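Local atomic coordinates of protein yahD a copper inducible hydrolase (Lactococcus lactis subsp. lactis, PDB entry 3OG9), a protein that is a copper-inducible protein of the alpha/beta-hydrolase fold, probably a hydrolase, that binds D-malate in its pocket. Residues A[160-165]-A[189-194]; A[131-136]-A[153-158]; A[22-27]-A[107-112]; A[116-121]-A[137-142]. All blocks are in the same frame, centred on the assembly; numbering follows the deposited sequence. Where two conformers were deposited one is given.

Interaction 1 (A[160-165]-A[189-194]); sequences DMIVPQ and LGHQLT. Unlike the reference sequence in segment 189-194: Thr194 (reference Met). With MLT (D-malate), chain C.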
loop_
_atom_site.group_PDB
_atom_site.type_symbol
_atom_site.label_atom_id
_atom_site.label_comp_id
_atom_site.label_asym_id
_atom_site.label_seq_id
_atom_site.Cartn_x
_atom_site.Cartn_y
_atom_site.Cartn_z
ATOM N N ASP A 160 8.486 -0.918 -16.328
ATOM C CA ASP A 160 7.155 -1.305 -15.892
ATOM C C ASP A 160 6.116 -0.793 -16.880
ATOM O O ASP A 160 5.859 0.406 -16.949
ATOM C CB ASP A 160 6.893 -0.742 -14.489
ATOM C CG ASP A 160 5.643 -1.292 -13.858
ATOM O OD1 ASP A 160 4.768 -1.781 -14.597
ATOM O OD2 ASP A 160 5.513 -1.185 -12.632
ATOM N N MET A 161 5.502 -1.703 -17.641
ATOM C CA MET A 161 4.481 -1.321 -18.617
ATOM C C MET A 161 3.243 -0.762 -17.901
ATOM O O MET A 161 2.486 0.031 -18.469
ATOM N N ILE A 162 3.048 -1.160 -16.650
ATOM C CA ILE A 162 1.825 -0.843 -15.931
ATOM C C ILE A 162 1.832 0.557 -15.328
ATOM O O ILE A 162 0.775 1.201 -15.236
ATOM C CB ILE A 162 1.481 -1.966 -14.891
ATOM C CG1 ILE A 162 1.280 -3.274 -15.664
ATOM C CG2 ILE A 162 0.235 -1.598 -14.049
ATOM C CD1 ILE A 162 1.241 -4.506 -14.855
ATOM N N VAL A 163 3.011 1.036 -14.925
ATOM C CA VAL A 163 3.105 2.340 -14.307
ATOM C C VAL A 163 3.874 3.276 -15.250
ATOM O O VAL A 163 5.088 3.161 -15.372
ATOM C CB VAL A 163 3.800 2.282 -12.911
ATOM C CG1 VAL A 163 3.990 3.694 -12.306
ATOM C CG2 VAL A 163 3.032 1.351 -11.955
ATOM N N PRO A 164 3.164 4.204 -15.904
ATOM C CA PRO A 164 3.789 5.241 -16.711
ATOM C C PRO A 164 4.704 6.133 -15.873
ATOM O O PRO A 164 4.376 6.456 -14.714
ATOM C CB PRO A 164 2.597 6.082 -17.190
ATOM C CG PRO A 164 1.426 5.157 -17.130
ATOM C CD PRO A 164 1.689 4.317 -15.909
ATOM N N GLN A 165 5.798 6.586 -16.484
ATOM C CA GLN A 165 6.696 7.524 -15.832
ATOM C C GLN A 165 5.970 8.767 -15.322
ATOM O O GLN A 165 6.175 9.185 -14.177
ATOM C CB GLN A 165 7.836 7.933 -16.788
ATOM C CG GLN A 165 8.746 8.998 -16.227
ATOM C CD GLN A 165 9.943 9.306 -17.130
ATOM O OE1 GLN A 165 10.788 8.440 -17.401
ATOM N NE2 GLN A 165 10.038 10.564 -17.572
ATOM N N LEU A 189 13.023 -5.106 -13.044
ATOM C CA LEU A 189 12.180 -6.182 -13.550
ATOM C C LEU A 189 10.738 -5.785 -13.862
ATOM O O LEU A 189 9.837 -6.561 -13.648
ATOM C CB LEU A 189 12.296 -7.433 -12.673
ATOM C CG LEU A 189 13.527 -8.118 -13.304
ATOM C CD1 LEU A 189 14.719 -8.219 -12.398
ATOM C CD2 LEU A 189 13.264 -9.376 -14.149
ATOM N N GLY A 190 10.538 -4.587 -14.416
ATOM C CA GLY A 190 9.175 -4.144 -14.690
ATOM C C GLY A 190 8.294 -4.173 -13.444
ATOM O O GLY A 190 8.761 -3.838 -12.381
ATOM N N HIS A 191 7.045 -4.610 -13.580
ATOM C CA HIS A 191 6.080 -4.599 -12.459
ATOM C C HIS A 191 6.373 -5.641 -11.383
ATOM O O HIS A 191 5.763 -5.618 -10.280
ATOM C CB HIS A 191 4.645 -4.809 -12.987
ATOM C CG HIS A 191 3.569 -4.224 -12.114
ATOM N ND1 HIS A 191 3.488 -2.882 -11.827
ATOM C CD2 HIS A 191 2.495 -4.800 -11.519
ATOM C CE1 HIS A 191 2.438 -2.658 -11.055
ATOM N NE2 HIS A 191 1.818 -3.808 -10.852
ATOM N N GLN A 192 7.289 -6.568 -11.688
ATOM C CA GLN A 192 7.585 -7.667 -10.755
ATOM C C GLN A 192 8.278 -7.210 -9.466
ATOM O O GLN A 192 9.276 -6.484 -9.515
ATOM C CB GLN A 192 8.497 -8.665 -11.453
ATOM C CG GLN A 192 8.855 -9.909 -10.658
ATOM C CD GLN A 192 9.438 -10.981 -11.573
ATOM O OE1 GLN A 192 10.647 -11.015 -11.811
ATOM N NE2 GLN A 192 8.566 -11.826 -12.130
ATOM N N LEU A 193 7.790 -7.681 -8.320
ATOM C CA LEU A 193 8.464 -7.448 -7.044
ATOM C C LEU A 193 9.827 -8.184 -6.972
ATOM O O LEU A 193 9.904 -9.402 -7.183
ATOM C CB LEU A 193 7.557 -7.878 -5.897
ATOM C CG LEU A 193 8.086 -7.582 -4.482
ATOM C CD1 LEU A 193 7.985 -6.085 -4.273
ATOM C CD2 LEU A 193 7.282 -8.348 -3.417
ATOM N N THR A 194 10.906 -7.462 -6.671
ATOM C CA THR A 194 12.233 -8.074 -6.675
ATOM C C THR A 194 12.795 -8.235 -5.274
ATOM O O THR A 194 12.444 -7.467 -4.322
ATOM C CB THR A 194 13.260 -7.218 -7.454
ATOM O OG1 THR A 194 13.510 -6.044 -6.685
ATOM C CG2 THR A 194 12.741 -6.833 -8.840
HETATM C C1 MLT C . -4.441 -1.201 -9.883
HETATM O O1 MLT C . -5.563 -1.684 -10.196
HETATM O O2 MLT C . -4.213 -0.836 -8.704
HETATM C C2 MLT C . -3.366 -1.033 -10.933
HETATM O O3 MLT C . -3.822 -1.410 -12.220
HETATM C C3 MLT C . -2.093 -1.796 -10.565
HETATM C C4 MLT C . -2.265 -3.296 -10.580
HETATM O O4 MLT C . -1.295 -3.978 -10.976
HETATM O O5 MLT C . -3.306 -3.895 -10.202
#

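Interaction 2 (A[131-136]-A[153-158]); sequences IAFHGM and FLSYAP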
loop_
_atom_site.group_PDB
_atom_site.type_symbol
_atom_site.label_atom_id
_atom_site.label_comp_id
_atom_site.label_asym_id
_atom_site.label_seq_id
_atom_site.Cartn_x
_atom_site.Cartn_y
_atom_site.Cartn_z
ATOM N N ILE A 131 5.383 1.615 2.823
ATOM C CA ILE A 131 6.313 0.994 1.905
ATOM C C ILE A 131 5.432 0.530 0.757
ATOM O O ILE A 131 4.594 -0.379 0.932
ATOM C CB ILE A 131 7.030 -0.203 2.590
ATOM C CG1 ILE A 131 7.934 0.341 3.708
ATOM C CG2 ILE A 131 7.889 -1.029 1.565
ATOM C CD1 ILE A 131 8.599 -0.680 4.603
ATOM N N ALA A 132 5.597 1.164 -0.410
ATOM C CA ALA A 132 4.741 0.856 -1.584
ATOM C C ALA A 132 5.595 0.286 -2.697
ATOM O O ALA A 132 6.378 1.017 -3.282
ATOM C CB ALA A 132 4.058 2.121 -2.094
ATOM N N PHE A 133 5.462 -1.004 -2.986
ATOM C CA PHE A 133 6.180 -1.604 -4.116
ATOM C C PHE A 133 5.384 -1.506 -5.392
ATOM O O PHE A 133 4.257 -2.017 -5.472
ATOM C CB PHE A 133 6.535 -3.059 -3.842
ATOM C CG PHE A 133 7.392 -3.268 -2.604
ATOM C CD1 PHE A 133 8.722 -2.847 -2.571
ATOM C CD2 PHE A 133 6.874 -3.922 -1.476
ATOM C CE1 PHE A 133 9.524 -3.055 -1.407
ATOM C CE2 PHE A 133 7.673 -4.133 -0.315
ATOM C CZ PHE A 133 8.982 -3.705 -0.286
ATOM N N HIS A 134 5.966 -0.832 -6.379
ATOM C CA HIS A 134 5.352 -0.645 -7.697
ATOM C C HIS A 134 3.954 -0.032 -7.648
ATOM O O HIS A 134 3.011 -0.499 -8.321
ATOM C CB HIS A 134 5.414 -1.959 -8.497
ATOM C CG HIS A 134 6.815 -2.440 -8.636
ATOM N ND1 HIS A 134 7.735 -1.775 -9.414
ATOM C CD2 HIS A 134 7.492 -3.423 -8.000
ATOM C CE1 HIS A 134 8.920 -2.344 -9.268
ATOM N NE2 HIS A 134 8.797 -3.350 -8.423
ATOM N N GLY A 135 3.861 1.047 -6.869
ATOM C CA GLY A 135 2.648 1.821 -6.746
ATOM C C GLY A 135 2.529 2.905 -7.821
ATOM O O GLY A 135 3.482 3.199 -8.591
ATOM N N MET A 136 1.351 3.538 -7.848
ATOM C CA MET A 136 1.048 4.556 -8.823
ATOM C C MET A 136 -0.034 5.468 -8.307
ATOM O O MET A 136 -0.686 5.159 -7.314
ATOM C CB MET A 136 0.570 3.894 -10.118
ATOM C CG MET A 136 -0.819 3.205 -10.018
ATOM S SD MET A 136 -1.071 2.093 -11.415
ATOM C CE MET A 136 -0.813 3.214 -12.741
ATOM N N PHE A 153 8.459 4.922 1.512
ATOM C CA PHE A 153 9.377 4.223 0.571
ATOM C C PHE A 153 8.575 3.805 -0.667
ATOM O O PHE A 153 7.475 3.244 -0.509
ATOM C CB PHE A 153 9.907 2.939 1.258
ATOM C CG PHE A 153 10.827 2.086 0.372
ATOM C CD1 PHE A 153 12.206 2.214 0.457
ATOM C CD2 PHE A 153 10.296 1.142 -0.494
ATOM C CE1 PHE A 153 13.050 1.412 -0.346
ATOM C CE2 PHE A 153 11.122 0.326 -1.315
ATOM C CZ PHE A 153 12.498 0.488 -1.248
ATOM N N LEU A 154 9.095 4.107 -1.872
ATOM C CA LEU A 154 8.441 3.757 -3.124
ATOM C C LEU A 154 9.423 3.080 -4.027
ATOM O O LEU A 154 10.566 3.553 -4.178
ATOM C CB LEU A 154 7.936 5.004 -3.882
ATOM C CG LEU A 154 7.000 5.953 -3.151
ATOM C CD1 LEU A 154 6.772 7.237 -3.979
ATOM C CD2 LEU A 154 5.657 5.296 -2.838
ATOM N N SER A 155 8.986 2.014 -4.682
ATOM C CA SER A 155 9.824 1.461 -5.775
ATOM C C SER A 155 9.183 1.769 -7.122
ATOM O O SER A 155 7.968 1.926 -7.206
ATOM C CB SER A 155 10.003 -0.034 -5.634
ATOM O OG SER A 155 8.788 -0.717 -5.871
ATOM N N TYR A 156 10.019 1.794 -8.173
ATOM C CA TYR A 156 9.566 2.024 -9.517
ATOM C C TYR A 156 10.533 1.266 -10.441
ATOM O O TYR A 156 11.724 1.173 -10.131
ATOM C CB TYR A 156 9.617 3.542 -9.757
ATOM C CG TYR A 156 9.460 3.955 -11.179
ATOM C CD1 TYR A 156 8.201 3.904 -11.807
ATOM C CD2 TYR A 156 10.572 4.383 -11.922
ATOM C CE1 TYR A 156 8.059 4.270 -13.152
ATOM C CE2 TYR A 156 10.432 4.766 -13.254
ATOM C CZ TYR A 156 9.182 4.712 -13.860
ATOM O OH TYR A 156 9.049 5.072 -15.197
ATOM N N ALA A 157 10.037 0.707 -11.544
ATOM C CA ALA A 157 10.963 0.250 -12.596
ATOM C C ALA A 157 10.682 1.011 -13.896
ATOM O O ALA A 157 9.527 1.202 -14.240
ATOM C CB ALA A 157 10.839 -1.263 -12.816
ATOM N N PRO A 158 11.712 1.417 -14.654
ATOM C CA PRO A 158 11.405 2.194 -15.867
ATOM C C PRO A 158 10.948 1.275 -17.027
ATOM O O PRO A 158 10.511 1.775 -18.071
ATOM C CB PRO A 158 12.725 2.926 -16.172
ATOM C CG PRO A 158 13.805 2.031 -15.600
ATOM C CD PRO A 158 13.149 1.040 -14.636
HETATM O O HOH W 1 5.834 2.659 -5.563
HETATM O O HOH W 2 6.951 0.360 -11.124
HETATM O O HOH W 3 6.005 2.325 -9.448
#

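Interaction 3 (A[22-27]-A[107-112]); sequences LHSTGG and IGYSNG. With MLT (D-malate), chain C.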
loop_
_atom_site.group_PDB
_atom_site.type_symbol
_atom_site.label_atom_id
_atom_site.label_comp_id
_atom_site.label_asym_id
_atom_site.label_seq_id
_atom_site.Cartn_x
_atom_site.Cartn_y
_atom_site.Cartn_z
ATOM N N LEU A 22 -1.071 -5.353 2.149
ATOM C CA LEU A 22 -2.065 -5.257 1.102
ATOM C C LEU A 22 -1.480 -5.877 -0.146
ATOM O O LEU A 22 -0.406 -5.487 -0.595
ATOM C CB LEU A 22 -2.480 -3.796 0.894
ATOM C CG LEU A 22 -3.038 -3.110 2.151
ATOM C CD1 LEU A 22 -3.130 -1.629 1.952
ATOM C CD2 LEU A 22 -4.423 -3.700 2.499
ATOM N N HIS A 23 -2.192 -6.870 -0.667
ATOM C CA HIS A 23 -1.727 -7.715 -1.800
ATOM C C HIS A 23 -1.906 -7.091 -3.190
ATOM O O HIS A 23 -2.615 -6.090 -3.342
ATOM C CB HIS A 23 -2.442 -9.095 -1.744
ATOM C CG HIS A 23 -3.940 -9.018 -1.887
ATOM N ND1 HIS A 23 -4.563 -8.767 -3.094
ATOM C CD2 HIS A 23 -4.932 -9.135 -0.974
ATOM C CE1 HIS A 23 -5.873 -8.744 -2.917
ATOM N NE2 HIS A 23 -6.123 -8.975 -1.644
ATOM N N SER A 24 -1.248 -7.674 -4.201
ATOM C CA SER A 24 -1.415 -7.230 -5.581
ATOM C C SER A 24 -2.662 -7.860 -6.178
ATOM O O SER A 24 -3.305 -8.689 -5.557
ATOM C CB SER A 24 -0.205 -7.675 -6.433
ATOM O OG SER A 24 -0.143 -9.102 -6.413
ATOM N N THR A 25 -2.970 -7.502 -7.426
ATOM C CA THR A 25 -4.076 -8.133 -8.133
ATOM C C THR A 25 -3.813 -9.611 -8.227
ATOM O O THR A 25 -2.727 -10.041 -8.636
ATOM C CB THR A 25 -4.232 -7.542 -9.550
ATOM O OG1 THR A 25 -4.536 -6.148 -9.450
ATOM C CG2 THR A 25 -5.373 -8.225 -10.316
ATOM N N GLY A 26 -4.809 -10.391 -7.840
ATOM C CA GLY A 26 -4.706 -11.837 -7.881
ATOM C C GLY A 26 -4.040 -12.412 -6.644
ATOM O O GLY A 26 -3.949 -13.623 -6.526
ATOM N N GLY A 27 -3.533 -11.557 -5.745
ATOM C CA GLY A 27 -2.956 -12.021 -4.500
ATOM C C GLY A 27 -4.018 -12.308 -3.467
ATOM O O GLY A 27 -5.228 -12.238 -3.755
ATOM N N ILE A 107 2.461 -1.895 4.129
ATOM C CA ILE A 107 3.344 -2.536 3.146
ATOM C C ILE A 107 2.434 -3.111 2.075
ATOM O O ILE A 107 1.629 -4.002 2.349
ATOM C CB ILE A 107 4.209 -3.667 3.778
ATOM C CG1 ILE A 107 5.060 -3.126 4.958
ATOM C CG2 ILE A 107 5.131 -4.283 2.688
ATOM C CD1 ILE A 107 5.826 -4.204 5.733
ATOM N N GLY A 108 2.518 -2.567 0.866
ATOM C CA GLY A 108 1.634 -2.995 -0.208
ATOM C C GLY A 108 2.426 -3.277 -1.456
ATOM O O GLY A 108 3.550 -2.760 -1.653
ATOM N N TYR A 109 1.842 -4.079 -2.327
ATOM C CA TYR A 109 2.456 -4.363 -3.610
ATOM C C TYR A 109 1.390 -4.113 -4.686
ATOM O O TYR A 109 0.297 -4.661 -4.593
ATOM C CB TYR A 109 2.928 -5.810 -3.620
ATOM C CG TYR A 109 3.394 -6.346 -4.967
ATOM C CD1 TYR A 109 4.028 -5.519 -5.897
ATOM C CD2 TYR A 109 3.195 -7.690 -5.294
ATOM C CE1 TYR A 109 4.463 -6.020 -7.132
ATOM C CE2 TYR A 109 3.625 -8.204 -6.517
ATOM C CZ TYR A 109 4.238 -7.361 -7.431
ATOM O OH TYR A 109 4.654 -7.880 -8.639
ATOM N N SER A 110 1.714 -3.270 -5.667
ATOM C CA SER A 110 0.820 -3.014 -6.826
ATOM C C SER A 110 -0.587 -2.558 -6.393
ATOM O O SER A 110 -0.719 -1.562 -5.687
ATOM C CB SER A 110 0.793 -4.269 -7.705
ATOM O OG SER A 110 0.357 -3.963 -9.026
ATOM N N ASN A 111 -1.645 -3.298 -6.749
ATOM C CA ASN A 111 -3.008 -2.921 -6.283
ATOM C C ASN A 111 -3.093 -2.503 -4.794
ATOM O O ASN A 111 -3.604 -1.414 -4.469
ATOM C CB ASN A 111 -4.001 -4.052 -6.606
ATOM C CG ASN A 111 -5.458 -3.640 -6.451
ATOM O OD1 ASN A 111 -6.256 -4.382 -5.890
ATOM N ND2 ASN A 111 -5.828 -2.487 -7.014
ATOM N N GLY A 112 -2.591 -3.347 -3.883
ATOM C CA GLY A 112 -2.605 -2.984 -2.435
ATOM C C GLY A 112 -1.820 -1.699 -2.105
ATOM O O GLY A 112 -2.240 -0.891 -1.278
HETATM C C1 MLT C . -4.441 -1.201 -9.883
HETATM O O1 MLT C . -5.563 -1.684 -10.196
HETATM O O2 MLT C . -4.213 -0.836 -8.704
HETATM C C2 MLT C . -3.366 -1.033 -10.933
HETATM O O3 MLT C . -3.822 -1.410 -12.220
HETATM C C3 MLT C . -2.093 -1.796 -10.565
HETATM C C4 MLT C . -2.265 -3.296 -10.580
HETATM O O4 MLT C . -1.295 -3.978 -10.976
HETATM O O5 MLT C . -3.306 -3.895 -10.202
#

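Interaction 4 (A[116-121]-A[137-142]); sequences ALNMFL and QLEDFE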
loop_
_atom_site.group_PDB
_atom_site.type_symbol
_atom_site.label_atom_id
_atom_site.label_comp_id
_atom_site.label_asym_id
_atom_site.label_seq_id
_atom_site.Cartn_x
_atom_site.Cartn_y
_atom_site.Cartn_z
ATOM N N ALA A 116 -3.330 1.780 -0.386
ATOM C CA ALA A 116 -2.672 2.355 0.828
ATOM C C ALA A 116 -2.290 3.831 0.607
ATOM O O ALA A 116 -2.533 4.719 1.458
ATOM C CB ALA A 116 -1.434 1.542 1.203
ATOM N N LEU A 117 -1.679 4.066 -0.545
ATOM C CA LEU A 117 -1.229 5.394 -0.934
ATOM C C LEU A 117 -2.394 6.351 -1.127
ATOM O O LEU A 117 -2.348 7.511 -0.714
ATOM C CB LEU A 117 -0.427 5.294 -2.213
ATOM C CG LEU A 117 0.972 4.740 -2.046
ATOM C CD1 LEU A 117 1.516 4.434 -3.453
ATOM C CD2 LEU A 117 1.868 5.725 -1.280
ATOM N N ASN A 118 -3.466 5.845 -1.721
ATOM C CA ASN A 118 -4.665 6.660 -1.876
ATOM C C ASN A 118 -5.351 7.007 -0.537
ATOM O O ASN A 118 -5.712 8.164 -0.314
ATOM C CB ASN A 118 -5.631 5.982 -2.854
ATOM C CG ASN A 118 -6.828 6.865 -3.194
ATOM O OD1 ASN A 118 -7.868 6.781 -2.548
ATOM N ND2 ASN A 118 -6.674 7.716 -4.207
ATOM N N MET A 119 -5.509 6.017 0.349
ATOM C CA MET A 119 -6.051 6.243 1.697
ATOM C C MET A 119 -5.252 7.286 2.489
ATOM O O MET A 119 -5.832 8.123 3.187
ATOM C CB MET A 119 -6.081 4.938 2.476
ATOM C CG MET A 119 -7.235 4.036 2.006
ATOM S SD MET A 119 -7.404 2.500 2.934
ATOM C CE MET A 119 -5.751 1.850 2.876
ATOM N N PHE A 120 -3.935 7.217 2.355
ATOM C CA PHE A 120 -2.993 8.093 3.071
ATOM C C PHE A 120 -3.206 9.519 2.569
ATOM O O PHE A 120 -3.383 10.472 3.371
ATOM C CB PHE A 120 -1.585 7.635 2.710
ATOM C CG PHE A 120 -0.499 8.167 3.605
ATOM C CD1 PHE A 120 -0.633 8.123 4.990
ATOM C CD2 PHE A 120 0.679 8.648 3.056
ATOM C CE1 PHE A 120 0.400 8.577 5.841
ATOM C CE2 PHE A 120 1.720 9.096 3.887
ATOM C CZ PHE A 120 1.569 9.050 5.291
ATOM N N LEU A 121 -3.204 9.659 1.246
ATOM C CA LEU A 121 -3.333 10.968 0.594
ATOM C C LEU A 121 -4.729 11.591 0.764
ATOM O O LEU A 121 -4.870 12.821 0.763
ATOM C CB LEU A 121 -2.965 10.854 -0.891
ATOM C CG LEU A 121 -1.465 10.778 -1.160
ATOM C CD1 LEU A 121 -1.177 10.298 -2.561
ATOM C CD2 LEU A 121 -0.815 12.135 -0.934
ATOM N N GLN A 137 -0.234 6.598 -9.000
ATOM C CA GLN A 137 -1.379 7.460 -8.714
ATOM C C GLN A 137 -2.675 6.865 -9.322
ATOM O O GLN A 137 -2.710 6.566 -10.511
ATOM C CB GLN A 137 -1.100 8.870 -9.269
ATOM C CG GLN A 137 -2.185 9.852 -8.928
ATOM C CD GLN A 137 -2.105 11.113 -9.708
ATOM O OE1 GLN A 137 -2.263 11.114 -10.943
ATOM N NE2 GLN A 137 -1.876 12.218 -9.004
ATOM N N LEU A 138 -3.731 6.722 -8.520
ATOM C CA LEU A 138 -5.040 6.250 -8.998
ATOM C C LEU A 138 -5.970 7.381 -9.514
ATOM O O LEU A 138 -6.773 7.165 -10.422
ATOM C CB LEU A 138 -5.746 5.503 -7.857
ATOM C CG LEU A 138 -5.015 4.236 -7.424
ATOM C CD1 LEU A 138 -5.840 3.559 -6.382
ATOM C CD2 LEU A 138 -4.777 3.313 -8.656
ATOM N N GLU A 139 -5.866 8.564 -8.908
ATOM C CA GLU A 139 -6.711 9.691 -9.246
ATOM C C GLU A 139 -6.001 11.014 -8.915
ATOM O O GLU A 139 -5.115 11.071 -8.045
ATOM C CB GLU A 139 -8.064 9.592 -8.502
ATOM C CG GLU A 139 -7.893 9.283 -7.016
ATOM C CD GLU A 139 -9.125 9.603 -6.170
ATOM O OE1 GLU A 139 -10.109 10.187 -6.739
ATOM O OE2 GLU A 139 -9.083 9.288 -4.938
ATOM N N ASP A 140 -6.389 12.075 -9.612
ATOM C CA ASP A 140 -5.903 13.414 -9.284
ATOM C C ASP A 140 -7.023 14.115 -8.510
ATOM O O ASP A 140 -8.192 14.061 -8.920
ATOM C CB ASP A 140 -5.558 14.167 -10.569
ATOM C CG ASP A 140 -4.766 15.454 -10.312
ATOM O OD1 ASP A 140 -4.285 15.671 -9.173
ATOM O OD2 ASP A 140 -4.619 16.252 -11.261
ATOM N N PHE A 141 -6.683 14.736 -7.379
ATOM C CA PHE A 141 -7.657 15.442 -6.536
ATOM C C PHE A 141 -6.964 16.497 -5.676
ATOM O O PHE A 141 -5.748 16.575 -5.675
ATOM C CB PHE A 141 -8.449 14.466 -5.647
ATOM C CG PHE A 141 -7.580 13.595 -4.759
ATOM C CD1 PHE A 141 -7.420 13.903 -3.403
ATOM C CD2 PHE A 141 -6.939 12.458 -5.274
ATOM C CE1 PHE A 141 -6.620 13.105 -2.574
ATOM C CE2 PHE A 141 -6.137 11.650 -4.448
ATOM C CZ PHE A 141 -5.974 11.978 -3.107
ATOM N N GLU A 142 -7.754 17.305 -4.965
ATOM C CA GLU A 142 -7.224 18.276 -3.994
ATOM C C GLU A 142 -6.975 17.593 -2.648
ATOM O O GLU A 142 -7.928 17.240 -1.928
ATOM C CB GLU A 142 -8.177 19.471 -3.829
ATOM C CG GLU A 142 -7.581 20.630 -3.014
ATOM C CD GLU A 142 -8.622 21.666 -2.604
ATOM O OE1 GLU A 142 -9.395 22.092 -3.484
ATOM O OE2 GLU A 142 -8.667 22.057 -1.407
HETATM O O HOH W 4 -4.015 7.955 -5.748
HETATM O O HOH W 5 -10.620 7.472 -3.127
#

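Interaction 1 (A[160-165]-A[189-194])
The imidazole of His191 has Ile162 CD1 over one face, 3.5 Å above the ring plane and displaced toward the CG-CD2 side. This is a CH-pi contact, with Ile162 CD1 3.8 Å from the ring centroid. At the edge, in the ring plane, Asp160 OD2 accepts the hydrogen of His191 ND1 across 2.8 Å in a nearly straight bond (168° at the hydrogen). The donor comes to the syn side of OD2, although the carboxylate itself is turned 62° from the imidazole. Val163 CG2 also lies near the plane, 4.2 Å from His191 CE1. Asp160 is fixed in turn by its own loop: OD1 takes the backbone N of Ile162 at 2.7 Å, closing an Asx turn. On the other side of the contact, a type II' turn from Leu189 to Gln192 presents the histidine. At the far end of the ring, His191 NE2 makes a weak 3.1 Å bond to O4 of malate and is also hydrogen-bonded to Ser110 OG. Carboxylate, imidazole and serine hydroxyl thus follow one another in a relay consistent with the Ser-His-Asp triad of alpha/beta hydrolases.

Interaction 2 (A[131-136]-A[153-158])
Ser155 OG lies over the centre of the His134 imidazole, 3.6 Å from its plane. Its chi1 of 69° sets OG between the backbone N and the carbonyl carbon, where it receives the His134 N-H at 2.9 Å. His134 itself has left-handed helical backbone angles. The imidazole edge faces Ala157, and a water joins His134 ND1 to Ala157 N. Outside the pair, Glu197 of helix 195-208 binds both side chains, one carboxylate oxygen to Ser155 OG and the other to His134 NE2. An alanine at His134 would probably leave that second oxygen without its mate and uncover Ser155 OG. Further back, parallel strands 129-133 and 151-156 are joined by Ala132 N to Phe153 O at 2.8 Å and Ser155 N to Ala132 O at 3.1 Å. On the sheet face turned to helix 195-208, Phe153 CE2 meets Phe133 CE1 at 3.7 Å, the rings oblique; on the other face Leu154 CD2 touches Ala132 CB at 3.6 Å. Where strand 129-133 gives out, a second water links Ala132 O, Gly135 N and Ser155 O. The chemistry implies an apolar strand pair whose buried polar end is satisfied by serine, carboxylate and water.

Interaction 3 (A[22-27]-A[107-112])
Ser24 CB packs obliquely against the ring of Tyr109, 3.6 Å from CD2, and also meets Ser110 CB at 3.8 Å. Tyr109 CG stands anti to the backbone N (chi1 170°), which starts the ring toward Ser24, and the OH reaches on to His191 O and Leu193 N. A leucine in place of Tyr109 would probably leave that carbonyl and that N-H without their shared partner, and the histidine loop less firmly placed. Deeper in, Leu22 CB lies against Gly112 CA. A side chain at Gly112 would collide with Leu22 O and His23 O, and one at Gly108 with Gly112 itself. Such glycines on either side of a serine with strained backbone angles (phi 55°, psi -120° at Ser110) fit the nucleophile elbow, the sharp strand-to-helix turn of alpha/beta hydrolases. Strand pairing continues up to it through Leu22 N to Ile107 O and Tyr109 N to Leu22 O. Both segments also grip malate: Thr25 OG1 donates to O5 at 2.7 Å, and Asn111 ND2 to O2 at 2.9 Å. Tyr60 N binds Asn111 OD1, which steadies the rotation of the amide, while Thr25 OG1 lies 3.6 Å from Asn111 CB.

Interaction 4 (A[116-121]-A[137-142])
Asn118 and Glu139 join the helix to the loop, and the asparagine can be followed outward atom by atom. Its CB lies 4.3 Å from Leu138 CD1, a loose apolar touch. CG, anti to the backbone N (chi1 -173°), carries the amide out from helix 111-121 toward the loop. OD1 takes a hydrogen from a water that also donates to Glu139 OE2. ND2 gives the direct bond, 3.0 Å to Glu139 OE2 and almost straight at 171°. The acceptor lies in the amide plane and uses its anti lone pair, and the two flat groups are nearly coplanar. A second water accepts from ND2 at 3.1 Å and from the backbone N of Leu138, and Phe141 CE2 stands 4.0 Å from ND2. One turn along the helix, Leu121 CB touches Phe141 CZ at 3.9 Å while Leu121 O lies at the ring edge near CE1. Arg122, the next residue, forms a salt bridge with Glu139 OE1 and a cation-pi contact with Phe141, so both loop side chains have a second partner at this helix end. Leu138 meanwhile turns to Phe61 and Phe74 of the malate pocket. The contact thus ties the loop that packs against those pocket residues to the crossover helix between parallel strands 105-109 and 129-133, the helix that follows the elbow in the alpha/beta-hydrolase fold.

How the interactions relate
Interactions 1 and 3 bring together the two halves of the probable active site: His191 meets Ser110, both touch malate, and Tyr109 OH bonds to His191 O at 3.0 Å. Interaction 2 stands behind both. Its strand 129-133 neighbours strand 105-109 of interaction 3, with Phe133 O 2.8 Å from Ser110 N, while His134 CE1 lies 3.5 Å from Gly190 O of interaction 1. Interaction 4 lies at the other end of helix 111-121, packing back on interaction 2 through Leu117 CD1 and Ala132 CB (3.7 Å) and on interaction 3 through Ala116 CB and Leu22 CD1 (3.7 Å). From interaction 1 its nearest atoms are about 6 Å away, with the Leu138 side chain about 4 Å from malate.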